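Local coordinates for cytochrome C-type biogenesis protein ccmF (Thermus thermophilus, PDB 6ZMQ) that binds heme b in the membrane and, as a cytochrome c heme lyase, probably takes part in attaching heme during cytochrome c maturation, at residues R215-W219 against K288-F292; V202-Y206 against E222-T227; R560-L566 against R578-Q584. Residues are numbered along the deposited sequence.

Contact 1 of 3, residues R215-W219 against K288-F292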
loop_
_atom_site.group_PDB
_atom_site.type_symbol
_atom_site.label_atom_id
_atom_site.label_comp_id
_atom_site.label_asym_id
_atom_site.label_seq_id
_atom_site.Cartn_x
_atom_site.Cartn_y
_atom_site.Cartn_z
ATOM N N ARG A 215 2.200 -27.911 13.367
ATOM C CA ARG A 215 3.540 -27.374 13.601
ATOM C C ARG A 215 3.409 -25.851 13.601
ATOM O O ARG A 215 3.435 -25.220 12.540
ATOM C CB ARG A 215 4.512 -27.878 12.535
ATOM C CG ARG A 215 4.720 -29.383 12.587
ATOM C CD ARG A 215 5.892 -29.858 11.734
ATOM N NE ARG A 215 5.547 -31.102 11.046
ATOM C CZ ARG A 215 5.247 -31.182 9.755
ATOM N NH1 ARG A 215 5.239 -30.088 9.015
ATOM N NH2 ARG A 215 4.948 -32.352 9.205
ATOM N N TYR A 216 3.312 -25.256 14.798
ATOM C CA TYR A 216 2.732 -23.928 14.973
ATOM C C TYR A 216 3.743 -22.801 15.081
ATOM O O TYR A 216 3.335 -21.633 15.087
ATOM C CB TYR A 216 1.868 -23.880 16.242
ATOM C CG TYR A 216 0.794 -24.926 16.317
ATOM C CD1 TYR A 216 -0.358 -24.821 15.550
ATOM C CD2 TYR A 216 0.921 -26.013 17.180
ATOM C CE1 TYR A 216 -1.344 -25.783 15.616
ATOM C CE2 TYR A 216 -0.059 -26.978 17.259
ATOM C CZ TYR A 216 -1.187 -26.857 16.478
ATOM O OH TYR A 216 -2.166 -27.815 16.561
ATOM N N GLN A 217 5.029 -23.101 15.206
ATOM C CA GLN A 217 6.019 -22.050 15.364
ATOM C C GLN A 217 6.931 -21.906 14.154
ATOM O O GLN A 217 7.275 -20.777 13.787
ATOM C CB GLN A 217 6.839 -22.300 16.645
ATOM C CG GLN A 217 8.322 -21.940 16.625
ATOM C CD GLN A 217 8.535 -20.440 16.676
ATOM O OE1 GLN A 217 7.666 -19.706 17.130
ATOM N NE2 GLN A 217 9.680 -19.979 16.184
ATOM N N THR A 218 7.235 -23.014 13.471
ATOM C CA THR A 218 8.230 -23.042 12.404
ATOM C C THR A 218 7.808 -22.276 11.157
ATOM O O THR A 218 8.671 -21.916 10.350
ATOM C CB THR A 218 8.545 -24.493 12.018
ATOM O OG1 THR A 218 9.588 -24.510 11.035
ATOM C CG2 THR A 218 7.306 -25.193 11.458
ATOM N N TRP A 219 6.510 -22.011 10.992
ATOM C CA TRP A 219 5.968 -21.460 9.753
ATOM C C TRP A 219 6.377 -20.018 9.468
ATOM O O TRP A 219 6.434 -19.647 8.292
ATOM C CB TRP A 219 4.440 -21.538 9.784
ATOM C CG TRP A 219 3.832 -20.570 10.750
ATOM C CD1 TRP A 219 3.754 -20.715 12.101
ATOM C CD2 TRP A 219 3.226 -19.302 10.445
ATOM N NE1 TRP A 219 3.143 -19.620 12.658
ATOM C CE2 TRP A 219 2.813 -18.738 11.662
ATOM C CE3 TRP A 219 3.001 -18.588 9.263
ATOM C CZ2 TRP A 219 2.170 -17.502 11.732
ATOM C CZ3 TRP A 219 2.369 -17.353 9.337
ATOM C CH2 TRP A 219 1.958 -16.829 10.563
ATOM N N LYS A 288 2.057 -17.052 18.786
ATOM C CA LYS A 288 1.730 -17.740 17.545
ATOM C C LYS A 288 0.241 -17.688 17.263
ATOM O O LYS A 288 -0.156 -17.665 16.086
ATOM C CB LYS A 288 2.235 -19.190 17.571
ATOM C CG LYS A 288 1.854 -20.009 18.786
ATOM C CD LYS A 288 2.924 -21.055 19.069
ATOM C CE LYS A 288 4.167 -20.377 19.627
ATOM N NZ LYS A 288 5.435 -21.146 19.458
ATOM N N THR A 289 -0.567 -17.559 18.325
ATOM C CA THR A 289 -2.006 -17.316 18.234
ATOM C C THR A 289 -2.302 -15.993 17.531
ATOM O O THR A 289 -3.066 -15.945 16.551
ATOM C CB THR A 289 -2.602 -17.285 19.649
ATOM O OG1 THR A 289 -2.279 -18.499 20.338
ATOM C CG2 THR A 289 -4.109 -17.116 19.609
ATOM N N TRP A 290 -1.645 -14.924 17.985
ATOM C CA TRP A 290 -1.848 -13.612 17.385
ATOM C C TRP A 290 -1.217 -13.524 16.012
ATOM O O TRP A 290 -1.671 -12.738 15.181
ATOM C CB TRP A 290 -1.284 -12.525 18.295
ATOM C CG TRP A 290 -2.111 -12.329 19.519
ATOM C CD1 TRP A 290 -1.699 -12.506 20.805
ATOM C CD2 TRP A 290 -3.484 -11.906 19.590
ATOM N NE1 TRP A 290 -2.729 -12.242 21.672
ATOM C CE2 TRP A 290 -3.834 -11.870 20.952
ATOM C CE3 TRP A 290 -4.451 -11.554 18.636
ATOM C CZ2 TRP A 290 -5.106 -11.506 21.382
ATOM C CZ3 TRP A 290 -5.708 -11.197 19.065
ATOM C CH2 TRP A 290 -6.025 -11.169 20.424
ATOM N N ASN A 291 -0.196 -14.343 15.751
ATOM C CA ASN A 291 0.422 -14.342 14.437
ATOM C C ASN A 291 -0.476 -14.971 13.399
ATOM O O ASN A 291 -0.611 -14.412 12.304
ATOM C CB ASN A 291 1.743 -15.084 14.465
ATOM C CG ASN A 291 2.881 -14.159 14.577
ATOM O OD1 ASN A 291 2.964 -13.217 13.807
ATOM N ND2 ASN A 291 3.775 -14.402 15.533
ATOM N N PHE A 292 -1.109 -16.103 13.747
ATOM C CA PHE A 292 -2.104 -16.741 12.887
ATOM C C PHE A 292 -3.281 -15.800 12.632
ATOM O O PHE A 292 -3.701 -15.617 11.472
ATOM C CB PHE A 292 -2.602 -18.036 13.541
ATOM C CG PHE A 292 -1.626 -19.186 13.489
ATOM C CD1 PHE A 292 -0.885 -19.444 12.342
ATOM C CD2 PHE A 292 -1.494 -20.047 14.575
ATOM C CE1 PHE A 292 0.001 -20.518 12.287
ATOM C CE2 PHE A 292 -0.584 -21.096 14.542
ATOM C CZ PHE A 292 0.159 -21.337 13.386
#

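Contact 2 of 3, residues V202-Y206 against E222-T227. With PTY (phosphatidylethanolamine), chain F.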
loop_
_atom_site.group_PDB
_atom_site.type_symbol
_atom_site.label_atom_id
_atom_site.label_comp_id
_atom_site.label_asym_id
_atom_site.label_seq_id
_atom_site.Cartn_x
_atom_site.Cartn_y
_atom_site.Cartn_z
ATOM N N VAL A 202 1.670 -15.785 0.660
ATOM C CA VAL A 202 2.445 -17.005 0.927
ATOM C C VAL A 202 2.675 -17.294 2.415
ATOM O O VAL A 202 2.610 -18.472 2.794
ATOM C CB VAL A 202 3.686 -17.063 0.032
ATOM C CG1 VAL A 202 4.429 -15.769 0.018
ATOM C CG2 VAL A 202 4.670 -18.199 0.382
ATOM N N PRO A 203 2.869 -16.304 3.315
ATOM C CA PRO A 203 2.722 -16.602 4.760
ATOM C C PRO A 203 1.364 -17.138 5.183
ATOM O O PRO A 203 1.337 -18.108 5.960
ATOM C CB PRO A 203 2.995 -15.235 5.420
ATOM C CG PRO A 203 3.112 -14.268 4.264
ATOM C CD PRO A 203 3.704 -15.108 3.214
ATOM N N TYR A 204 0.264 -16.550 4.663
ATOM C CA TYR A 204 -1.099 -16.986 4.993
ATOM C C TYR A 204 -1.304 -18.450 4.660
ATOM O O TYR A 204 -1.839 -19.205 5.483
ATOM C CB TYR A 204 -2.139 -16.152 4.229
ATOM C CG TYR A 204 -3.552 -16.743 4.236
ATOM C CD1 TYR A 204 -4.376 -16.583 5.346
ATOM C CD2 TYR A 204 -4.069 -17.437 3.125
ATOM C CE1 TYR A 204 -5.657 -17.103 5.370
ATOM C CE2 TYR A 204 -5.352 -17.972 3.150
ATOM C CZ TYR A 204 -6.136 -17.799 4.277
ATOM O OH TYR A 204 -7.417 -18.304 4.321
ATOM N N ALA A 205 -0.819 -18.854 3.476
ATOM C CA ALA A 205 -0.804 -20.241 3.033
ATOM C C ALA A 205 -0.108 -21.136 4.038
ATOM O O ALA A 205 -0.724 -22.088 4.544
ATOM C CB ALA A 205 -0.101 -20.319 1.677
ATOM N N TYR A 206 1.100 -20.723 4.458
ATOM C CA TYR A 206 1.881 -21.442 5.461
ATOM C C TYR A 206 1.131 -21.529 6.780
ATOM O O TYR A 206 1.060 -22.612 7.380
ATOM C CB TYR A 206 3.233 -20.756 5.657
ATOM C CG TYR A 206 4.374 -21.266 4.791
ATOM C CD1 TYR A 206 4.528 -20.834 3.479
ATOM C CD2 TYR A 206 5.325 -22.137 5.305
ATOM C CE1 TYR A 206 5.578 -21.268 2.691
ATOM C CE2 TYR A 206 6.382 -22.574 4.525
ATOM C CZ TYR A 206 6.500 -22.143 3.221
ATOM O OH TYR A 206 7.546 -22.583 2.444
ATOM N N GLU A 222 10.437 -19.387 8.294
ATOM C CA GLU A 222 10.672 -19.755 6.909
ATOM C C GLU A 222 9.995 -18.815 5.918
ATOM O O GLU A 222 10.352 -18.837 4.736
ATOM C CB GLU A 222 10.179 -21.180 6.643
ATOM C CG GLU A 222 10.605 -22.222 7.669
ATOM C CD GLU A 222 9.672 -23.430 7.681
ATOM O OE1 GLU A 222 8.440 -23.234 7.766
ATOM O OE2 GLU A 222 10.166 -24.573 7.581
ATOM N N THR A 223 9.025 -18.000 6.344
ATOM C CA THR A 223 8.259 -17.192 5.395
ATOM C C THR A 223 8.539 -15.698 5.548
ATOM O O THR A 223 7.937 -14.882 4.831
ATOM C CB THR A 223 6.756 -17.469 5.531
ATOM O OG1 THR A 223 6.091 -16.985 4.367
ATOM C CG2 THR A 223 6.145 -16.771 6.733
ATOM N N ARG A 224 9.544 -15.354 6.366
ATOM C CA ARG A 224 9.732 -14.019 6.939
ATOM C C ARG A 224 9.990 -12.943 5.885
ATOM O O ARG A 224 9.532 -11.798 6.033
ATOM C CB ARG A 224 10.873 -14.125 7.966
ATOM C CG ARG A 224 11.562 -12.850 8.421
ATOM C CD ARG A 224 12.919 -12.584 7.731
ATOM N NE ARG A 224 13.755 -11.558 8.365
ATOM C CZ ARG A 224 13.472 -10.259 8.503
ATOM N NH1 ARG A 224 14.284 -9.495 9.217
ATOM N NH2 ARG A 224 12.395 -9.705 7.955
ATOM N N TRP A 225 10.645 -13.309 4.783
ATOM C CA TRP A 225 11.046 -12.298 3.811
ATOM C C TRP A 225 9.871 -11.884 2.934
ATOM O O TRP A 225 9.795 -10.729 2.501
ATOM C CB TRP A 225 12.232 -12.816 2.993
ATOM C CG TRP A 225 13.554 -12.819 3.783
ATOM C CD1 TRP A 225 14.381 -13.892 3.950
ATOM C CD2 TRP A 225 14.193 -11.721 4.477
ATOM N NE1 TRP A 225 15.468 -13.552 4.715
ATOM C CE2 TRP A 225 15.384 -12.225 5.044
ATOM C CE3 TRP A 225 13.877 -10.370 4.679
ATOM C CZ2 TRP A 225 16.248 -11.431 5.794
ATOM C CZ3 TRP A 225 14.744 -9.589 5.418
ATOM C CH2 TRP A 225 15.908 -10.121 5.971
ATOM N N TRP A 226 8.926 -12.803 2.695
ATOM C CA TRP A 226 7.686 -12.442 2.008
ATOM C C TRP A 226 6.830 -11.527 2.867
ATOM O O TRP A 226 6.152 -10.640 2.342
ATOM C CB TRP A 226 6.866 -13.679 1.647
ATOM C CG TRP A 226 7.388 -14.455 0.513
ATOM C CD1 TRP A 226 7.108 -14.277 -0.806
ATOM C CD2 TRP A 226 8.244 -15.594 0.594
ATOM N NE1 TRP A 226 7.752 -15.229 -1.562
ATOM C CE2 TRP A 226 8.464 -16.046 -0.724
ATOM C CE3 TRP A 226 8.867 -16.263 1.654
ATOM C CZ2 TRP A 226 9.279 -17.138 -1.010
ATOM C CZ3 TRP A 226 9.678 -17.351 1.367
ATOM C CH2 TRP A 226 9.876 -17.778 0.047
ATOM N N THR A 227 6.853 -11.728 4.189
ATOM C CA THR A 227 6.134 -10.841 5.098
ATOM C C THR A 227 6.722 -9.435 5.088
ATOM O O THR A 227 5.980 -8.451 4.942
ATOM C CB THR A 227 6.156 -11.414 6.517
ATOM O OG1 THR A 227 7.470 -11.278 7.077
ATOM C CG2 THR A 227 5.787 -12.886 6.488
HETATM C C1 PTY F . 11.274 -14.004 -1.634
HETATM C C2 PTY F . 13.264 -17.098 4.911
HETATM C C3 PTY F . 13.695 -17.552 3.516
HETATM O O4 PTY F . 10.524 -13.569 -2.730
HETATM C C5 PTY F . 13.382 -15.254 -1.001
HETATM C C6 PTY F . 12.529 -14.699 -2.150
HETATM O O7 PTY F . 13.272 -13.733 -2.845
HETATM C C8 PTY F . 13.781 -14.081 -4.106
HETATM O O10 PTY F . 14.327 -15.122 -4.271
HETATM C C11 PTY F . 13.642 -13.098 -5.273
HETATM C C12 PTY F . 14.015 -13.783 -6.590
HETATM C C13 PTY F . 13.852 -12.844 -7.790
HETATM C C14 PTY F . 14.789 -11.641 -7.665
HETATM C C15 PTY F . 14.929 -10.930 -9.013
HETATM C C16 PTY F . 15.302 -9.471 -8.750
HETATM C C17 PTY F . 14.830 -8.567 -9.894
HETATM C C18 PTY F . 13.649 -7.655 -9.521
HETATM C C19 PTY F . 13.664 -7.167 -8.068
HETATM C C20 PTY F . 13.231 -5.700 -7.975
HETATM C C21 PTY F . 11.743 -5.529 -8.298
HETATM C C22 PTY F . 11.372 -4.045 -8.186
HETATM C C23 PTY F . 9.887 -3.842 -7.867
HETATM C C24 PTY F . 9.162 -3.315 -9.111
HETATM C C25 PTY F . 8.275 -2.119 -8.749
HETATM C C26 PTY F . 7.750 -1.436 -10.014
HETATM C C27 PTY F . 7.442 0.031 -9.717
HETATM C C28 PTY F . 7.611 0.834 -11.005
HETATM C C29 PTY F . 8.119 2.238 -10.690
HETATM C C30 PTY F . 9.829 -12.367 -2.549
HETATM C C31 PTY F . 9.186 -11.661 -3.746
HETATM O O30 PTY F . 9.722 -11.898 -1.465
HETATM C C32 PTY F . 10.162 -11.370 -4.886
HETATM C C33 PTY F . 9.454 -10.486 -5.916
HETATM C C34 PTY F . 10.360 -9.329 -6.339
HETATM C C35 PTY F . 9.484 -8.129 -6.693
HETATM C C36 PTY F . 8.669 -8.452 -7.947
HETATM C C37 PTY F . 8.406 -7.179 -8.761
HETATM C C38 PTY F . 7.603 -7.487 -10.029
HETATM C C39 PTY F . 7.259 -6.215 -10.806
HETATM C C40 PTY F . 7.323 -6.493 -12.307
HETATM C C41 PTY F . 7.153 -5.199 -13.101
HETATM C C42 PTY F . 8.526 -4.570 -13.321
HETATM C C43 PTY F . 8.823 -4.542 -14.819
HETATM C C44 PTY F . 9.808 -3.407 -15.082
HETATM P P1 PTY F . 13.481 -17.019 0.950
HETATM O O11 PTY F . 13.267 -16.638 2.542
HETATM O O12 PTY F . 13.003 -18.435 0.734
HETATM O O13 PTY F . 14.958 -16.984 0.635
HETATM O O14 PTY F . 12.651 -15.967 -0.032
HETATM N N1 PTY F . 13.971 -17.883 5.907
#

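Contact 3 of 3, residues R560-L566 against R578-Q584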
loop_
_atom_site.group_PDB
_atom_site.type_symbol
_atom_site.label_atom_id
_atom_site.label_comp_id
_atom_site.label_asym_id
_atom_site.label_seq_id
_atom_site.Cartn_x
_atom_site.Cartn_y
_atom_site.Cartn_z
ATOM N N ARG A 560 -5.263 16.557 -24.177
ATOM C CA ARG A 560 -5.693 17.634 -23.310
ATOM C C ARG A 560 -4.982 18.911 -23.724
ATOM O O ARG A 560 -3.836 18.910 -24.218
ATOM C CB ARG A 560 -5.515 17.342 -21.804
ATOM C CG ARG A 560 -4.227 16.724 -21.250
ATOM C CD ARG A 560 -3.058 17.692 -21.078
ATOM N NE ARG A 560 -2.064 17.106 -20.183
ATOM C CZ ARG A 560 -0.929 17.688 -19.809
ATOM N NH1 ARG A 560 -0.606 18.900 -20.246
ATOM N NH2 ARG A 560 -0.116 17.058 -18.972
ATOM N N PHE A 561 -5.798 19.952 -23.667
ATOM C CA PHE A 561 -5.453 21.346 -23.832
ATOM C C PHE A 561 -5.266 21.886 -22.426
ATOM O O PHE A 561 -6.028 21.533 -21.518
ATOM C CB PHE A 561 -6.589 22.081 -24.553
ATOM C CG PHE A 561 -6.888 21.551 -25.945
ATOM C CD1 PHE A 561 -7.770 20.484 -26.143
ATOM C CD2 PHE A 561 -6.270 22.105 -27.051
ATOM C CE1 PHE A 561 -8.027 19.991 -27.418
ATOM C CE2 PHE A 561 -6.537 21.632 -28.330
ATOM C CZ PHE A 561 -7.408 20.570 -28.513
ATOM N N ALA A 562 -4.234 22.686 -22.226
ATOM C CA ALA A 562 -3.911 23.151 -20.890
ATOM C C ALA A 562 -4.032 24.664 -20.811
ATOM O O ALA A 562 -3.791 25.380 -21.787
ATOM C CB ALA A 562 -2.504 22.708 -20.500
ATOM N N VAL A 563 -4.419 25.151 -19.634
ATOM C CA VAL A 563 -4.497 26.587 -19.403
ATOM C C VAL A 563 -3.818 26.952 -18.091
ATOM O O VAL A 563 -3.608 26.112 -17.204
ATOM C CB VAL A 563 -5.942 27.136 -19.457
ATOM C CG1 VAL A 563 -6.408 27.292 -20.907
ATOM C CG2 VAL A 563 -6.872 26.213 -18.718
ATOM N N GLU A 564 -3.489 28.239 -17.984
ATOM C CA GLU A 564 -2.414 28.749 -17.150
ATOM C C GLU A 564 -2.916 29.858 -16.241
ATOM O O GLU A 564 -3.916 30.507 -16.543
ATOM C CB GLU A 564 -1.271 29.297 -18.044
ATOM C CG GLU A 564 -0.417 28.232 -18.698
ATOM C CD GLU A 564 0.430 27.470 -17.720
ATOM O OE1 GLU A 564 0.699 27.990 -16.615
ATOM O OE2 GLU A 564 0.782 26.318 -18.036
ATOM N N ALA A 565 -2.264 30.015 -15.094
ATOM C CA ALA A 565 -2.251 31.265 -14.337
ATOM C C ALA A 565 -0.795 31.586 -14.013
ATOM O O ALA A 565 -0.177 30.913 -13.179
ATOM C CB ALA A 565 -3.091 31.169 -13.065
ATOM N N LEU A 566 -0.249 32.611 -14.665
ATOM C CA LEU A 566 1.135 33.028 -14.454
ATOM C C LEU A 566 1.154 34.100 -13.373
ATOM O O LEU A 566 0.479 35.126 -13.491
ATOM C CB LEU A 566 1.764 33.558 -15.735
ATOM C CG LEU A 566 1.513 32.775 -17.011
ATOM C CD1 LEU A 566 0.182 33.228 -17.570
ATOM C CD2 LEU A 566 2.623 33.006 -17.979
ATOM N N ARG A 578 3.644 29.069 -12.376
ATOM C CA ARG A 578 2.638 28.713 -13.378
ATOM C C ARG A 578 1.881 27.451 -12.968
ATOM O O ARG A 578 2.267 26.346 -13.363
ATOM C CB ARG A 578 3.319 28.498 -14.739
ATOM C CG ARG A 578 3.912 29.726 -15.466
ATOM C CD ARG A 578 5.234 29.345 -16.135
ATOM N NE ARG A 578 5.977 30.483 -16.670
ATOM C CZ ARG A 578 5.738 31.021 -17.864
ATOM N NH1 ARG A 578 4.837 30.472 -18.668
ATOM N NH2 ARG A 578 6.444 32.057 -18.290
ATOM N N LEU A 579 0.771 27.617 -12.242
ATOM C CA LEU A 579 -0.129 26.518 -11.889
ATOM C C LEU A 579 -1.008 26.151 -13.077
ATOM O O LEU A 579 -1.177 26.946 -14.006
ATOM C CB LEU A 579 -1.013 26.899 -10.706
ATOM C CG LEU A 579 -1.735 28.226 -10.931
ATOM C CD1 LEU A 579 -3.020 28.230 -10.213
ATOM C CD2 LEU A 579 -0.902 29.398 -10.422
ATOM N N HIS A 580 -1.590 24.943 -13.059
ATOM C CA HIS A 580 -2.106 24.414 -14.309
ATOM C C HIS A 580 -3.600 24.112 -14.217
ATOM O O HIS A 580 -4.193 24.119 -13.134
ATOM C CB HIS A 580 -1.323 23.158 -14.638
ATOM C CG HIS A 580 -0.971 22.984 -16.079
ATOM N ND1 HIS A 580 0.325 23.108 -16.531
ATOM C CD2 HIS A 580 -1.709 22.615 -17.151
ATOM C CE1 HIS A 580 0.363 22.872 -17.829
ATOM N NE2 HIS A 580 -0.858 22.574 -18.231
ATOM N N PHE A 581 -4.208 23.851 -15.375
ATOM C CA PHE A 581 -5.604 23.422 -15.415
ATOM C C PHE A 581 -5.835 22.661 -16.706
ATOM O O PHE A 581 -5.283 23.046 -17.742
ATOM C CB PHE A 581 -6.551 24.619 -15.380
ATOM C CG PHE A 581 -7.786 24.399 -14.574
ATOM C CD1 PHE A 581 -8.377 23.150 -14.494
ATOM C CD2 PHE A 581 -8.378 25.462 -13.915
ATOM C CE1 PHE A 581 -9.517 22.961 -13.751
ATOM C CE2 PHE A 581 -9.521 25.274 -13.165
ATOM C CZ PHE A 581 -10.097 24.022 -13.084
ATOM N N TYR A 582 -6.680 21.630 -16.679
ATOM C CA TYR A 582 -7.048 20.983 -17.932
ATOM C C TYR A 582 -8.550 21.005 -18.140
ATOM O O TYR A 582 -9.272 20.288 -17.434
ATOM C CB TYR A 582 -6.581 19.536 -18.001
ATOM C CG TYR A 582 -5.149 19.370 -17.673
ATOM C CD1 TYR A 582 -4.185 20.045 -18.401
ATOM C CD2 TYR A 582 -4.750 18.474 -16.695
ATOM C CE1 TYR A 582 -2.864 19.895 -18.112
ATOM C CE2 TYR A 582 -3.426 18.280 -16.426
ATOM C CZ TYR A 582 -2.479 19.004 -17.129
ATOM O OH TYR A 582 -1.140 18.842 -16.868
ATOM N N PRO A 583 -9.126 21.506 -19.348
ATOM C CA PRO A 583 -10.556 21.273 -20.178
ATOM C C PRO A 583 -9.909 19.963 -20.701
ATOM O O PRO A 583 -9.092 20.072 -21.560
ATOM C CB PRO A 583 -10.587 22.577 -20.954
ATOM C CG PRO A 583 -9.907 23.503 -20.031
ATOM C CD PRO A 583 -8.627 22.742 -19.916
ATOM N N GLN A 584 -10.115 18.783 -20.067
ATOM C CA GLN A 584 -9.559 17.541 -20.601
ATOM C C GLN A 584 -10.641 16.863 -21.437
ATOM O O GLN A 584 -11.706 16.530 -20.919
ATOM C CB GLN A 584 -9.040 16.647 -19.473
ATOM C CG GLN A 584 -8.174 15.464 -19.935
ATOM C CD GLN A 584 -6.864 15.351 -19.157
ATOM O OE1 GLN A 584 -6.536 16.214 -18.344
ATOM N NE2 GLN A 584 -6.108 14.288 -19.414
#

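Contact 1 of 3, residues R215-W219 against K288-F292
Arg215 turns from the helix and forms a salt bridge with Asp134 instead. Tyr216 makes the first contact. Tyr216 CD1 lies 3.9 Å from CE2 of Phe292, which meets the tyrosine ring at its edge. Tyr216 O is 3.6 Å from CZ of Phe292 and 3.7 Å from CB of Lys288. At Gln217 the backbones come nearest, with 6.5 Å between its CA and that of Lys288. The lysine chain reaches along the loop until Lys288 NZ is 3.3 Å from CB of Gln217. Trp219 gives the main aromatic contact. Its five-membered ring forms an offset stack on Phe292, with centroids 4.5 Å apart and planes at 19°. At the indole edge, Trp219 CZ2 is 3.7 Å from CB of Asn291, whose amide ND2 bonds to O of Thr277. Ala207 and Met211 of helix 185-213 also touch Phe292. This is aromatic loop-to-helix packing in a helical membrane protein: the loop joining helices 185-213 and 224-247 lies against the N-terminal part of helix 288-307.

Contact 2 of 3, residues V202-Y206 against E222-T227
The 202-206 segment is helical and kinked at Pro203, whose N has no bond to the preceding turn. The second segment enters helix 224-247, with Thr223 at the N-cap position but without a side-chain capping bond. This is close helix-helix packing between consecutive membrane helices. The CA atoms of Pro203 and Thr223 are 5.6 Å apart, and those of Val202 and Trp226 are 7.0 Å apart. The proline ring packs against the side chains of Thr223, Trp226 and Thr227: Pro203 CD is 3.2 Å from OG1 of Thr223, and Pro203 CG is 3.7 Å from CG2 of Thr227. Pro203 CD also packs 3.8 Å from CB of Trp226. Val202 CG1 makes a CH-pi contact over one face of the Trp226 indole. Beside them, Tyr206 CE2 is 3.9 Å from OE1 of Glu222, which forms a salt bridge with Arg137. The second segment also faces heme and lipid. Arg224 points away from the first helix, and its NH2 hydrogen-bonds to heme. Trp225 NE1 makes a weak hydrogen bond to a second phosphatidylethanolamine. O14 of the chain F lipid lies over the Trp226 face opposite Val202 CG1, and its O12 is 3.3 Å from CH2 of Trp226.

Contact 3 of 3, residues R560-L566 against R578-Q584
The strongest polar link is the backbone hydrogen bond from Val563 N to Phe581 O, at 3.0 Å. A weak one runs from Ala565 N to Leu579 O, at 3.4 Å. CA-H...O contacts add to these: Ala562 CA is 3.4 Å from Phe581 O, and Arg578 CA is 3.6 Å from Ala565 O. Ala565 and Leu579 are an antiparallel hydrogen-bonded pair, while Leu566 and Arg578 are a non-hydrogen-bonded pair. The strand axes approach to 4.9 Å, with 145° between their directions.

Side chains pack on both faces. On one, Val563 CG2 meets Phe581 CB at 3.7 Å, and Ala565 CB meets Leu579 CD2 at 3.9 Å. On the other, Glu564 OE2 lies over the His580 ring, 3.5 Å from its CE1. Leu566 CD2 lies over the Arg578 guanidinium, 3.4 Å from NH1. Beyond the paired strands, Arg560 CD makes a CH-pi contact over the Tyr582 ring, 4.0 Å from its centroid. The guanidinium of Arg560 has its salt-bridge partner in Glu557. At the edge of the Tyr582 ring, Ala562 CB is 3.7 Å from Tyr582 CE1.

Strands 554-556 and 593-594 flank the pair, through backbone bonds such as Ala562 with Leu555 and His580 with Val594. The contact is thus a beta hairpin forming the two central strands of a four-stranded antiparallel sheet.

Contacts 1 and 2 are neighbours in the helical part of the chain, with centres 11 Å apart. Their segments alternate in sequence: 202-206, 215-219, 222-227, then 288-292. The loop of contact 1 joins the two helices of contact 2. They touch directly, with Trp219 CZ3 3.6 Å from Pro203 O. Helix 288-307 packs against the connecting loop and helix 185-213; the second helix, 224-247, reaches heme and lipid in contact 2. Contact 3 comes later in the chain and lies across the chain's centre. Its centre is 55 Å from that of contact 1 and 47 Å from that of contact 2. It belongs to a separate beta-sheet region, so it has no direct part in the helix packing.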